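Local coordinates for increased recombination centers protein 6 (Saccharomyces cerevisiae, PDB 3UC9) that acts as a clathrin coat accessory factor related to small G proteins and is involved in gross chromosomal rearrangements and telomere healing, at residues D187-Q190 against E191-T195. Residues are numbered along the deposited sequence; the frame is centred on the assembly and turned at random.
Sequences DRIQ and EIIDT
R188 reaches along its own helix to E191 and I192, one turn further on. From CB the chain leaves with CG anti to the backbone N (chi1 176°) and then bends at chi2 (54°), which brings R188 CD to 3.6 Å from E191 OE1 and carries the guanidinium forward over the next turn. NE and CZ lie against I192, whose CG1 sits 3.5 Å from R188 CZ, over the centre of one guanidinium face. R188 NH1 forms a salt bridge with E191 OE1 at 2.9 Å; the bond is bent (N-H...O 138°) and arrives from above the carboxylate plane, the two flat groups standing nearly perpendicular. NH2 pairs with E164, so the guanidinium is held between two carboxylates. With an alanine here, E191 and E164 would probably lose the cation they share, and I192 CG1 would lose its cover. Helix 185-195 is the last helix in the modelled chain of this Rossmann-like, small-G-protein-related fold and packs on the central sheet: I189 and I192 meet V135 of strand 133-138, while I189 also touches F45 and L49 of helix 39-50. On the same side I189 CG2 lies 4.3 Å from I193 CD1. Q190 stretches out fully extended, and a water bridges its NE2 (3.0 Å from the water O) to D194 OD1, which W65 and N67 also grip. Main-chain bonds from I192 N to R188 O and from D194 N to Q190 O join the turns. E191 O accepts T195 N and, from the opposite face of its plane, T195 OG1 at 2.8 Å.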
loop_
_atom_site.group_PDB
_atom_site.type_symbol
_atom_site.label_atom_id
_atom_site.label_comp_id
_atom_site.label_asym_id
_atom_site.label_seq_id
_atom_site.Cartn_x
_atom_site.Cartn_y
_atom_site.Cartn_z
ATOM N N ASP A 187 -3.810 6.431 -10.583
ATOM C CA ASP A 187 -5.273 6.406 -10.757
ATOM C C ASP A 187 -5.840 5.085 -10.220
ATOM O O ASP A 187 -6.885 5.075 -9.567
ATOM C CB ASP A 187 -5.652 6.604 -12.240
ATOM C CG ASP A 187 -7.101 7.070 -12.437
ATOM O OD1 ASP A 187 -7.697 7.659 -11.504
ATOM O OD2 ASP A 187 -7.651 6.862 -13.551
ATOM N N ARG A 188 -5.142 3.983 -10.473
ATOM C CA ARG A 188 -5.561 2.668 -9.969
ATOM C C ARG A 188 -5.441 2.582 -8.457
ATOM O O ARG A 188 -6.325 2.058 -7.778
ATOM C CB ARG A 188 -4.745 1.547 -10.597
ATOM C CG ARG A 188 -5.051 0.140 -10.052
ATOM C CD ARG A 188 -6.551 -0.246 -10.112
ATOM N NE ARG A 188 -6.787 -1.540 -9.464
ATOM C CZ ARG A 188 -7.900 -1.917 -8.830
ATOM N NH1 ARG A 188 -8.958 -1.110 -8.726
ATOM N NH2 ARG A 188 -7.957 -3.126 -8.284
ATOM N N ILE A 189 -4.317 3.056 -7.933
ATOM C CA ILE A 189 -4.105 3.058 -6.491
ATOM C C ILE A 189 -5.207 3.880 -5.808
ATOM O O ILE A 189 -5.778 3.451 -4.792
ATOM C CB ILE A 189 -2.704 3.600 -6.114
ATOM C CG1 ILE A 189 -1.612 2.763 -6.778
ATOM C CG2 ILE A 189 -2.534 3.566 -4.586
ATOM C CD1 ILE A 189 -0.191 3.241 -6.511
ATOM N N GLN A 190 -5.530 5.037 -6.374
ATOM C CA GLN A 190 -6.641 5.865 -5.861
ATOM C C GLN A 190 -7.954 5.070 -5.814
ATOM O O GLN A 190 -8.716 5.175 -4.853
ATOM C CB GLN A 190 -6.815 7.120 -6.723
ATOM C CG GLN A 190 -7.886 8.089 -6.225
ATOM C CD GLN A 190 -8.039 9.305 -7.139
ATOM O OE1 GLN A 190 -7.602 9.288 -8.287
ATOM N NE2 GLN A 190 -8.662 10.362 -6.628
ATOM N N GLU A 191 -8.212 4.282 -6.859
ATOM C CA GLU A 191 -9.418 3.450 -6.929
ATOM C C GLU A 191 -9.439 2.360 -5.856
ATOM O O GLU A 191 -10.494 2.041 -5.296
ATOM C CB GLU A 191 -9.520 2.789 -8.306
ATOM C CG GLU A 191 -10.796 1.990 -8.522
ATOM C CD GLU A 191 -10.950 1.494 -9.950
ATOM O OE1 GLU A 191 -9.990 0.910 -10.492
ATOM O OE2 GLU A 191 -12.045 1.667 -10.516
ATOM N N ILE A 192 -8.279 1.770 -5.601
ATOM C CA ILE A 192 -8.161 0.745 -4.572
ATOM C C ILE A 192 -8.515 1.342 -3.215
ATOM O O ILE A 192 -9.254 0.744 -2.440
ATOM C CB ILE A 192 -6.766 0.111 -4.576
ATOM C CG1 ILE A 192 -6.586 -0.759 -5.826
ATOM C CG2 ILE A 192 -6.554 -0.718 -3.319
ATOM C CD1 ILE A 192 -5.169 -1.333 -5.983
ATOM N N ILE A 193 -8.047 2.550 -2.948
ATOM C CA ILE A 193 -8.349 3.201 -1.673
ATOM C C ILE A 193 -9.829 3.598 -1.621
ATOM O O ILE A 193 -10.494 3.385 -0.612
ATOM C CB ILE A 193 -7.419 4.403 -1.427
ATOM C CG1 ILE A 193 -5.969 3.909 -1.372
ATOM C CG2 ILE A 193 -7.780 5.120 -0.100
ATOM C CD1 ILE A 193 -4.914 4.998 -1.290
ATOM N N ASP A 194 -10.339 4.162 -2.714
ATOM C CA ASP A 194 -11.744 4.544 -2.809
ATOM C C ASP A 194 -12.701 3.386 -2.545
ATOM O O ASP A 194 -13.732 3.576 -1.909
ATOM C CB ASP A 194 -12.072 5.087 -4.206
ATOM C CG ASP A 194 -11.605 6.505 -4.429
ATOM O OD1 ASP A 194 -11.255 7.212 -3.462
ATOM O OD2 ASP A 194 -11.620 6.919 -5.610
ATOM N N THR A 195 -12.371 2.197 -3.051
ATOM C CA THR A 195 -13.289 1.057 -2.989
ATOM C C THR A 195 -13.046 0.182 -1.751
ATOM O O THR A 195 -13.756 -0.803 -1.541
ATOM C CB THR A 195 -13.236 0.212 -4.289
ATOM O OG1 THR A 195 -11.913 -0.298 -4.501
ATOM C CG2 THR A 195 -13.656 1.064 -5.501
HETATM O O HOH W 1 -10.431 9.814 -4.279
#